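Local coordinates for protein cellulosomal scaffoldin (Acetivibrio cellulolyticus, PDB 3ZUC) that is the family 3b carbohydrate-binding module of a cellulosome scaffoldin, a calcium-carrying beta-sandwich that probably fastens the complex to crystalline cellulose, at residues N20-K25 with L43-T48; P24-T29 with L87-S92; G51-T56 with D114-N119. All coordinates share one frame; numbering follows the deposited sequence.

Interaction 1: residues N20-K25 with L43-T48; sequences NSIYPK and LHYYFT. With CA (calcium ion), chain B; EDO (1,2-ethanediol), chain C.
The phenol ring of Tyr45 is the point at which strand 42-47 meets Ile22 and Pro24, in a small, buried and wholly apolar contact. One residue earlier, ND1 of His44 donates a nearly straight bond (170°) of 2.8 Å to Tyr46 OH, with the hydroxyl lying in the imidazole plane. Tyr45 comes next. With CG opposite the backbone N (chi1 -175°), its ring reaches across to the other segment, where CE1 lies 3.7 Å from the branch methyl CG2 of Ile22 and CD2 lies 4.4 Å from CB of Pro24. Both carbons approach the ring obliquely, and the tyrosine hydroxyl beyond them bonds to Asn12. Tyr46 points back to the side of His44; its OH is also 2.6 Å from O2 of an ethanediol molecule, presumably a crystallisation additive. Phe47 faces the same way as Tyr45 but stops just short of Ile22. Just past the strand end, Thr48 grips the calcium ion twice, through its carbonyl O at 2.5 Å and its OG1 at 2.4 Å, beside Asp50, Asn119, Asp122, Asp123 and a water. Phe110 of strand 102-112 packs against both Ile22 and Tyr45. Strand 42-47 lies between strands 83-91 and 140-143 in one sheet, while Ile22 and Pro24 lead into strand 24-30 of the facing sheet.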
loop_
_atom_site.group_PDB
_atom_site.type_symbol
_atom_site.label_atom_id
_atom_site.label_comp_id
_atom_site.label_asym_id
_atom_site.label_seq_id
_atom_site.Cartn_x
_atom_site.Cartn_y
_atom_site.Cartn_z
ATOM N N ASN A 20 -9.428 -12.266 8.781
ATOM C CA ASN A 20 -9.104 -13.096 7.638
ATOM C C ASN A 20 -8.703 -12.289 6.411
ATOM O O ASN A 20 -8.401 -12.858 5.380
ATOM C CB ASN A 20 -10.239 -14.069 7.315
ATOM C CG ASN A 20 -11.499 -13.368 6.860
ATOM O OD1 ASN A 20 -11.484 -12.194 6.485
ATOM N ND2 ASN A 20 -12.589 -14.098 6.851
ATOM N N SER A 21 -8.680 -10.964 6.513
ATOM C CA SER A 21 -8.265 -10.100 5.425
ATOM C C SER A 21 -7.617 -8.857 6.000
ATOM O O SER A 21 -7.878 -8.453 7.138
ATOM C CB SER A 21 -9.467 -9.674 4.578
ATOM O OG SER A 21 -10.114 -10.777 3.959
ATOM N N ILE A 22 -6.799 -8.227 5.168
ATOM C CA ILE A 22 -6.215 -6.938 5.462
ATOM C C ILE A 22 -6.722 -5.986 4.369
ATOM O O ILE A 22 -6.847 -6.357 3.201
ATOM C CB ILE A 22 -4.677 -7.037 5.573
ATOM C CG1 ILE A 22 -4.341 -7.932 6.782
ATOM C CG2 ILE A 22 -4.054 -5.665 5.740
ATOM C CD1 ILE A 22 -2.878 -8.275 6.955
ATOM N N TYR A 23 -7.038 -4.756 4.777
ATOM C CA TYR A 23 -7.830 -3.815 3.964
ATOM C C TYR A 23 -7.118 -2.466 3.784
ATOM O O TYR A 23 -7.577 -1.427 4.264
ATOM C CB TYR A 23 -9.177 -3.554 4.651
ATOM C CG TYR A 23 -10.080 -4.744 4.887
ATOM C CD1 TYR A 23 -9.918 -5.588 5.982
ATOM C CD2 TYR A 23 -11.170 -4.975 4.066
ATOM C CE1 TYR A 23 -10.805 -6.639 6.223
ATOM C CE2 TYR A 23 -12.034 -6.011 4.289
ATOM C CZ TYR A 23 -11.861 -6.846 5.375
ATOM O OH TYR A 23 -12.767 -7.850 5.570
ATOM N N PRO A 24 -5.995 -2.439 3.061
ATOM C CA PRO A 24 -5.273 -1.188 2.906
ATOM C C PRO A 24 -5.997 -0.192 2.012
ATOM O O PRO A 24 -6.475 -0.556 0.941
ATOM C CB PRO A 24 -3.961 -1.643 2.245
ATOM C CG PRO A 24 -4.349 -2.876 1.488
ATOM C CD PRO A 24 -5.331 -3.555 2.374
ATOM N N LYS A 25 -6.036 1.065 2.451
ATOM C CA LYS A 25 -6.552 2.165 1.654
ATOM C C LYS A 25 -5.521 3.278 1.614
ATOM O O LYS A 25 -5.152 3.814 2.659
ATOM C CB LYS A 25 -7.873 2.720 2.264
ATOM C CG LYS A 25 -9.006 1.776 2.122
ATOM C CD LYS A 25 -10.304 2.353 2.576
ATOM C CE LYS A 25 -10.754 3.556 1.777
ATOM N NZ LYS A 25 -12.264 3.675 1.792
ATOM N N LEU A 43 3.897 0.919 -4.017
ATOM C CA LEU A 43 3.538 1.122 -2.618
ATOM C C LEU A 43 3.847 -0.147 -1.844
ATOM O O LEU A 43 3.654 -1.241 -2.371
ATOM C CB LEU A 43 2.032 1.415 -2.465
ATOM C CG LEU A 43 1.470 2.501 -3.374
ATOM C CD1 LEU A 43 -0.040 2.538 -3.298
ATOM C CD2 LEU A 43 2.068 3.850 -3.038
ATOM N N HIS A 44 4.296 -0.019 -0.593
ATOM C CA HIS A 44 4.479 -1.174 0.284
ATOM C C HIS A 44 3.641 -1.075 1.561
ATOM O O HIS A 44 3.551 -0.012 2.186
ATOM C CB HIS A 44 5.930 -1.343 0.754
ATOM C CG HIS A 44 6.889 -1.736 -0.309
ATOM N ND1 HIS A 44 8.238 -1.867 -0.060
ATOM C CD2 HIS A 44 6.705 -2.045 -1.607
ATOM C CE1 HIS A 44 8.853 -2.228 -1.175
ATOM N NE2 HIS A 44 7.944 -2.343 -2.130
ATOM N N TYR A 45 3.111 -2.228 1.942
ATOM C CA TYR A 45 2.437 -2.441 3.226
ATOM C C TYR A 45 3.142 -3.610 3.920
ATOM O O TYR A 45 3.169 -4.719 3.374
ATOM C CB TYR A 45 0.959 -2.744 3.020
ATOM C CG TYR A 45 0.171 -2.867 4.302
ATOM C CD1 TYR A 45 0.068 -4.077 4.974
ATOM C CD2 TYR A 45 -0.452 -1.754 4.863
ATOM C CE1 TYR A 45 -0.640 -4.180 6.165
ATOM C CE2 TYR A 45 -1.154 -1.843 6.050
ATOM C CZ TYR A 45 -1.257 -3.059 6.697
ATOM O OH TYR A 45 -1.997 -3.098 7.861
ATOM N N TYR A 46 3.713 -3.361 5.094
ATOM C CA TYR A 46 4.544 -4.313 5.826
ATOM C C TYR A 46 3.770 -4.975 6.961
ATOM O O TYR A 46 3.035 -4.312 7.704
ATOM C CB TYR A 46 5.745 -3.571 6.428
ATOM C CG TYR A 46 6.664 -2.956 5.407
ATOM C CD1 TYR A 46 7.679 -3.711 4.834
ATOM C CD2 TYR A 46 6.522 -1.640 4.991
ATOM C CE1 TYR A 46 8.532 -3.193 3.887
ATOM C CE2 TYR A 46 7.371 -1.105 4.042
ATOM C CZ TYR A 46 8.377 -1.875 3.483
ATOM O OH TYR A 46 9.222 -1.309 2.549
ATOM N N PHE A 47 3.966 -6.279 7.119
ATOM C CA PHE A 47 3.191 -7.024 8.085
ATOM C C PHE A 47 3.912 -8.308 8.482
ATOM O O PHE A 47 4.889 -8.717 7.848
ATOM C CB PHE A 47 1.779 -7.322 7.515
ATOM C CG PHE A 47 1.767 -8.198 6.283
ATOM C CD1 PHE A 47 2.029 -7.678 5.018
ATOM C CD2 PHE A 47 1.456 -9.555 6.375
ATOM C CE1 PHE A 47 1.999 -8.487 3.892
ATOM C CE2 PHE A 47 1.418 -10.356 5.257
ATOM C CZ PHE A 47 1.685 -9.827 4.005
ATOM N N THR A 48 3.402 -8.948 9.531
ATOM C CA THR A 48 3.775 -10.316 9.861
ATOM C C THR A 48 2.635 -11.235 9.434
ATOM O O THR A 48 1.470 -10.992 9.778
ATOM C CB THR A 48 4.113 -10.534 11.332
ATOM O OG1 THR A 48 2.949 -10.286 12.111
ATOM C CG2 THR A 48 5.244 -9.627 11.782
HETATM CA CA CA B . 0.592 -9.984 11.874
HETATM C C1 EDO C . 12.439 -3.204 0.661
HETATM O O1 EDO C . 11.767 -2.161 -0.037
HETATM C C2 EDO C . 11.693 -3.542 1.936
HETATM O O2 EDO C . 11.595 -2.385 2.775
HETATM O O HOH W 1 -1.064 -9.813 10.050
#

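Interaction 2: residues P24-T29 with L87-S92; sequences PKFRLT and LEIAFS
Pro24, Phe26 and Leu28 face Leu87, Ile89 and Phe91 across two strands that run in broadly the same direction, their axes 11.4 Å apart at closest approach and crossing at -45°. That spacing is too wide for backbone bonding and is filled by side chains. Every second residue points inward, so three pairs form in step, while the backbones draw apart from the Pro24 end to the Phe91 end. The proline ring meets a leucine methyl, Pro24 CG lying 4.3 Å from Leu87 CD2. In the middle, Ile89 extends its longer branch with CG1 opposite the carbonyl carbon (chi1 -63°) and an extended second torsion (chi2 169°), which together carry CD1 to 3.8 Å from CE1 of Phe26; the two side chains slant past each other. Leu28 and Phe91 come from opposite directions, CD1 of the leucine 3.9 Å from the phenylalanine CZ. Both rings receive their aliphatic partner obliquely. All six residues are buried in the hydrophobic core of the beta-sandwich. Strand 24-30 lies between strands 6-12 and 102-112, with Phe10 meeting Phe26 edge-to-face; in the facing sheet, strand 83-91 lies between 42-47 and 69-80, and Val69 touches both Ile89 and Phe91.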
loop_
_atom_site.group_PDB
_atom_site.type_symbol
_atom_site.label_atom_id
_atom_site.label_comp_id
_atom_site.label_asym_id
_atom_site.label_seq_id
_atom_site.Cartn_x
_atom_site.Cartn_y
_atom_site.Cartn_z
ATOM N N PRO A 24 -5.995 -2.439 3.061
ATOM C CA PRO A 24 -5.273 -1.188 2.906
ATOM C C PRO A 24 -5.997 -0.192 2.012
ATOM O O PRO A 24 -6.475 -0.556 0.941
ATOM C CB PRO A 24 -3.961 -1.643 2.245
ATOM C CG PRO A 24 -4.349 -2.876 1.488
ATOM C CD PRO A 24 -5.331 -3.555 2.374
ATOM N N LYS A 25 -6.036 1.065 2.451
ATOM C CA LYS A 25 -6.552 2.165 1.654
ATOM C C LYS A 25 -5.521 3.278 1.614
ATOM O O LYS A 25 -5.152 3.814 2.659
ATOM C CB LYS A 25 -7.873 2.720 2.264
ATOM C CG LYS A 25 -9.006 1.776 2.122
ATOM C CD LYS A 25 -10.304 2.353 2.576
ATOM C CE LYS A 25 -10.754 3.556 1.777
ATOM N NZ LYS A 25 -12.264 3.675 1.792
ATOM N N PHE A 26 -5.078 3.629 0.412
ATOM C CA PHE A 26 -4.125 4.692 0.212
ATOM C C PHE A 26 -4.783 5.865 -0.503
ATOM O O PHE A 26 -5.630 5.670 -1.377
ATOM C CB PHE A 26 -2.982 4.233 -0.708
ATOM C CG PHE A 26 -2.049 3.206 -0.129
ATOM C CD1 PHE A 26 -2.329 1.862 -0.168
ATOM C CD2 PHE A 26 -0.840 3.604 0.424
ATOM C CE1 PHE A 26 -1.384 0.938 0.367
ATOM C CE2 PHE A 26 0.075 2.707 0.921
ATOM C CZ PHE A 26 -0.202 1.405 0.896
ATOM N N ARG A 27 -4.348 7.078 -0.184
ATOM C CA ARG A 27 -4.660 8.253 -0.990
ATOM C C ARG A 27 -3.342 8.881 -1.387
ATOM O O ARG A 27 -2.519 9.207 -0.531
ATOM C CB ARG A 27 -5.550 9.255 -0.252
ATOM C CG ARG A 27 -5.897 10.470 -1.130
ATOM C CD ARG A 27 -7.114 11.212 -0.639
ATOM N NE ARG A 27 -6.869 11.826 0.650
ATOM C CZ ARG A 27 -7.825 12.326 1.416
ATOM N NH1 ARG A 27 -9.094 12.260 1.026
ATOM N NH2 ARG A 27 -7.506 12.880 2.568
ATOM N N LEU A 28 -3.151 9.014 -2.689
ATOM C CA LEU A 28 -1.926 9.542 -3.259
ATOM C C LEU A 28 -2.214 10.907 -3.848
ATOM O O LEU A 28 -3.116 11.033 -4.671
ATOM C CB LEU A 28 -1.417 8.627 -4.365
ATOM C CG LEU A 28 -1.293 7.147 -4.002
ATOM C CD1 LEU A 28 -0.776 6.374 -5.208
ATOM C CD2 LEU A 28 -0.464 6.902 -2.744
ATOM N N THR A 29 -1.434 11.917 -3.457
ATOM C CA THR A 29 -1.631 13.284 -3.937
ATOM C C THR A 29 -0.375 13.791 -4.602
ATOM O O THR A 29 0.715 13.698 -4.036
ATOM C CB THR A 29 -2.008 14.231 -2.780
ATOM O OG1 THR A 29 -3.178 13.749 -2.116
ATOM C CG2 THR A 29 -2.290 15.655 -3.290
ATOM N N LEU A 87 3.402 -6.467 1.081
ATOM C CA LEU A 87 2.638 -6.298 -0.146
ATOM C C LEU A 87 3.278 -5.177 -0.941
ATOM O O LEU A 87 3.527 -4.104 -0.390
ATOM C CB LEU A 87 1.210 -5.902 0.222
ATOM C CG LEU A 87 0.336 -5.359 -0.909
ATOM C CD1 LEU A 87 0.013 -6.395 -1.951
ATOM C CD2 LEU A 87 -0.920 -4.723 -0.342
ATOM N N GLU A 88 3.509 -5.407 -2.226
ATOM C CA GLU A 88 3.950 -4.374 -3.149
ATOM C C GLU A 88 2.857 -4.161 -4.194
ATOM O O GLU A 88 2.498 -5.092 -4.923
ATOM C CB GLU A 88 5.264 -4.760 -3.840
ATOM C CG GLU A 88 5.748 -3.705 -4.816
ATOM C CD GLU A 88 7.177 -3.960 -5.246
ATOM O OE1 GLU A 88 8.118 -3.644 -4.494
ATOM O OE2 GLU A 88 7.367 -4.510 -6.344
ATOM N N ILE A 89 2.320 -2.945 -4.232
ATOM C CA ILE A 89 1.307 -2.545 -5.193
ATOM C C ILE A 89 1.983 -1.803 -6.336
ATOM O O ILE A 89 2.836 -0.943 -6.106
ATOM C CB ILE A 89 0.250 -1.652 -4.524
ATOM C CG1 ILE A 89 -0.495 -2.415 -3.434
ATOM C CG2 ILE A 89 -0.717 -1.087 -5.546
ATOM C CD1 ILE A 89 -1.366 -1.550 -2.561
ATOM N N ALA A 90 1.577 -2.143 -7.560
ATOM C CA ALA A 90 2.074 -1.531 -8.783
ATOM C C ALA A 90 0.893 -1.102 -9.663
ATOM O O ALA A 90 -0.231 -1.598 -9.536
ATOM C CB ALA A 90 2.936 -2.521 -9.548
ATOM N N PHE A 91 1.194 -0.179 -10.559
ATOM C CA PHE A 91 0.241 0.382 -11.516
ATOM C C PHE A 91 0.714 0.084 -12.937
ATOM O O PHE A 91 1.893 0.249 -13.244
ATOM C CB PHE A 91 0.198 1.910 -11.392
ATOM C CG PHE A 91 -0.312 2.402 -10.068
ATOM C CD1 PHE A 91 0.561 2.627 -9.021
ATOM C CD2 PHE A 91 -1.657 2.665 -9.878
ATOM C CE1 PHE A 91 0.096 3.094 -7.813
ATOM C CE2 PHE A 91 -2.124 3.136 -8.671
ATOM C CZ PHE A 91 -1.253 3.351 -7.641
ATOM N N SER A 92 -0.205 -0.315 -13.807
ATOM C CA SER A 92 0.121 -0.509 -15.204
ATOM C C SER A 92 0.190 0.822 -15.953
ATOM O O SER A 92 -0.253 1.857 -15.464
ATOM C CB SER A 92 -0.951 -1.366 -15.853
ATOM O OG SER A 92 -2.118 -0.581 -15.972
#

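Interaction 3: residues G51-T56 with D114-N119. With CA (calcium ion), chain B.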
loop_
_atom_site.group_PDB
_atom_site.type_symbol
_atom_site.label_atom_id
_atom_site.label_comp_id
_atom_site.label_asym_id
_atom_site.label_seq_id
_atom_site.Cartn_x
_atom_site.Cartn_y
_atom_site.Cartn_z
ATOM N N GLY A 51 1.516 -17.239 9.830
ATOM C CA GLY A 51 1.235 -18.457 9.099
ATOM C C GLY A 51 1.276 -18.175 7.607
ATOM O O GLY A 51 0.331 -17.644 7.036
ATOM N N ASP A 52 2.395 -18.506 6.981
ATOM C CA ASP A 52 2.613 -18.197 5.570
ATOM C C ASP A 52 1.714 -19.099 4.718
ATOM O O ASP A 52 1.629 -20.301 4.922
ATOM C CB ASP A 52 4.078 -18.411 5.205
ATOM C CG ASP A 52 4.471 -17.874 3.833
ATOM O OD1 ASP A 52 3.781 -16.996 3.302
ATOM O OD2 ASP A 52 5.524 -18.338 3.299
ATOM N N LYS A 53 1.034 -18.476 3.764
ATOM C CA LYS A 53 0.204 -19.150 2.779
ATOM C C LYS A 53 0.284 -18.305 1.513
ATOM O O LYS A 53 0.637 -17.121 1.561
ATOM C CB LYS A 53 -1.267 -19.215 3.221
ATOM C CG LYS A 53 -1.495 -19.939 4.539
ATOM C CD LYS A 53 -1.256 -21.448 4.419
ATOM C CE LYS A 53 -1.204 -22.162 5.752
ATOM N NZ LYS A 53 -2.441 -21.955 6.563
ATOM N N ALA A 54 -0.036 -18.898 0.370
ATOM C CA ALA A 54 -0.270 -18.117 -0.836
ATOM C C ALA A 54 -1.236 -16.986 -0.475
ATOM O O ALA A 54 -2.204 -17.237 0.246
ATOM C CB ALA A 54 -0.884 -19.001 -1.919
ATOM N N GLN A 55 -0.961 -15.766 -0.951
ATOM C CA GLN A 55 -1.833 -14.628 -0.739
ATOM C C GLN A 55 -2.191 -13.993 -2.071
ATOM O O GLN A 55 -1.434 -14.070 -3.034
ATOM C CB GLN A 55 -1.143 -13.601 0.166
ATOM C CG GLN A 55 -1.007 -14.134 1.594
ATOM C CD GLN A 55 0.011 -13.345 2.380
ATOM O OE1 GLN A 55 1.240 -13.475 2.115
ATOM N NE2 GLN A 55 -0.417 -12.540 3.291
ATOM N N THR A 56 -3.350 -13.351 -2.083
ATOM C CA THR A 56 -3.852 -12.624 -3.239
ATOM C C THR A 56 -4.258 -11.229 -2.799
ATOM O O THR A 56 -4.903 -11.070 -1.764
ATOM C CB THR A 56 -5.061 -13.336 -3.852
ATOM O OG1 THR A 56 -4.703 -14.665 -4.201
ATOM C CG2 THR A 56 -5.538 -12.614 -5.104
ATOM N N ASP A 114 -6.363 -20.108 1.893
ATOM C CA ASP A 114 -7.240 -20.914 2.720
ATOM C C ASP A 114 -8.080 -20.064 3.672
ATOM O O ASP A 114 -8.809 -20.634 4.498
ATOM C CB ASP A 114 -6.445 -21.987 3.474
ATOM C CG ASP A 114 -5.375 -21.430 4.396
ATOM O OD1 ASP A 114 -5.309 -20.190 4.578
ATOM O OD2 ASP A 114 -4.604 -22.267 4.932
ATOM N N TRP A 115 -8.020 -18.735 3.531
ATOM C CA TRP A 115 -8.841 -17.814 4.312
ATOM C C TRP A 115 -8.595 -17.908 5.807
ATOM O O TRP A 115 -9.414 -17.480 6.607
ATOM C CB TRP A 115 -10.334 -17.900 3.892
ATOM C CG TRP A 115 -10.477 -17.316 2.523
ATOM C CD1 TRP A 115 -10.309 -17.943 1.323
ATOM C CD2 TRP A 115 -10.712 -15.950 2.224
ATOM N NE1 TRP A 115 -10.448 -17.038 0.284
ATOM C CE2 TRP A 115 -10.682 -15.800 0.823
ATOM C CE3 TRP A 115 -10.940 -14.827 3.014
ATOM C CZ2 TRP A 115 -10.916 -14.581 0.203
ATOM C CZ3 TRP A 115 -11.162 -13.617 2.390
ATOM C CH2 TRP A 115 -11.142 -13.511 1.008
ATOM N N THR A 116 -7.416 -18.383 6.185
ATOM C CA THR A 116 -7.036 -18.407 7.588
ATOM C C THR A 116 -6.603 -17.013 8.081
ATOM O O THR A 116 -6.335 -16.087 7.310
ATOM C CB THR A 116 -5.954 -19.476 7.849
ATOM O OG1 THR A 116 -4.810 -19.224 7.023
ATOM C CG2 THR A 116 -6.523 -20.890 7.608
ATOM N N ASN A 117 -6.556 -16.844 9.392
ATOM C CA ASN A 117 -6.434 -15.525 9.976
ATOM C C ASN A 117 -5.029 -14.948 9.996
ATOM O O ASN A 117 -4.023 -15.661 10.098
ATOM C CB ASN A 117 -6.979 -15.515 11.397
ATOM C CG ASN A 117 -8.489 -15.649 11.448
ATOM O OD1 ASN A 117 -9.198 -15.278 10.518
ATOM N ND2 ASN A 117 -8.981 -16.199 12.539
ATOM N N TYR A 118 -5.004 -13.626 9.950
ATOM C CA TYR A 118 -3.909 -12.765 10.328
ATOM C C TYR A 118 -4.121 -12.237 11.756
ATOM O O TYR A 118 -5.254 -12.164 12.220
ATOM C CB TYR A 118 -3.877 -11.537 9.423
ATOM C CG TYR A 118 -3.637 -11.801 7.960
ATOM C CD1 TYR A 118 -2.355 -11.960 7.466
ATOM C CD2 TYR A 118 -4.683 -11.847 7.060
ATOM C CE1 TYR A 118 -2.122 -12.152 6.111
ATOM C CE2 TYR A 118 -4.465 -12.043 5.720
ATOM C CZ TYR A 118 -3.182 -12.177 5.232
ATOM O OH TYR A 118 -3.008 -12.385 3.886
ATOM N N ASN A 119 -3.028 -11.827 12.415
ATOM C CA ASN A 119 -3.075 -10.929 13.576
ATOM C C ASN A 119 -2.604 -9.565 13.124
ATOM O O ASN A 119 -1.407 -9.354 12.905
ATOM C CB ASN A 119 -2.185 -11.426 14.725
ATOM C CG ASN A 119 -2.069 -10.410 15.829
ATOM O OD1 ASN A 119 -2.985 -9.602 16.031
ATOM N ND2 ASN A 119 -0.954 -10.424 16.544
HETATM CA CA CA B . 0.592 -9.984 11.874
HETATM O O HOH W 2 -2.356 -19.397 8.062
HETATM O O HOH W 1 -1.064 -9.813 10.050
#
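Lys53 and Asp114 form the charged part of this surface contact through a salt bridge, in which Lys53 NZ donates to Asp114 OD2 over 2.7 Å. The lysine chain crosses the carboxylate side chain at about a right angle and bends at its second torsion (chi2 -70°) and again at its last, folding the ammonium group over to the syn lone pair of OD2. The other carboxylate oxygen is held from within its own segment. Thr116 OG1 donates to Asp114 OD1 at 2.7 Å, and Thr116 N reaches the same oxygen at 3.2 Å, from 49° out of the carboxylate plane. Both donors come from one face of that plane, and the backbone bond closes an Asx turn. Three bonds thus fix the rotation of the carboxylate and would favour its charged form. A water ties the two sides together again: it accepts from Lys53 NZ at 3.0 Å, donates to Thr116 OG1 at 2.7 Å and gives a weak bond to Gly51 O.

The third main participant, Tyr118, is buried, and its hydroxyl end is met by Gln55. Tyr118 OH lies 3.5 Å from Gln55 CG, and the glutamine amide sits at the ring edge with its plane turned 36° from that of the ring. Lys112 makes a cation-pi contact with the same ring, while Phe47 and Ile22 pack against the tyrosine. Directly after Tyr118, Asn119 supplies its carbonyl O to the calcium ion at 2.3 Å. Built on an Asx turn and a salt bridge, the arrangement thus joins the start of strand 55-61 and the turn before it to strand 118-119 and the loop leading into it, beside the calcium site that Asn119 shares with Thr48, Asp50, Asp122, Asp123 and a water at one end of the CBM3 beta-sandwich.

In the fold
Interactions 1 and 2 start from the same piece of chain, sharing Pro24 and Lys25, and lie with their centres about 11 Å apart in the core between the two sheets. Their partner strands 42-47 and 83-91 are neighbours in one sheet, joined between Leu43 O and Ile89 N and between His44 and Glu88. Interaction 3 lies at the surface, its centre about 12 Å from interaction 1 and 21 Å from interaction 2. Along the chain it opens after interaction 1 has closed, whereas its segments alternate with those of interaction 2. Ser21 packs on Trp115 and Phe47 on Gln55, and the calcium ion with its water further ties the end of strand 42-47 to strand 118-119.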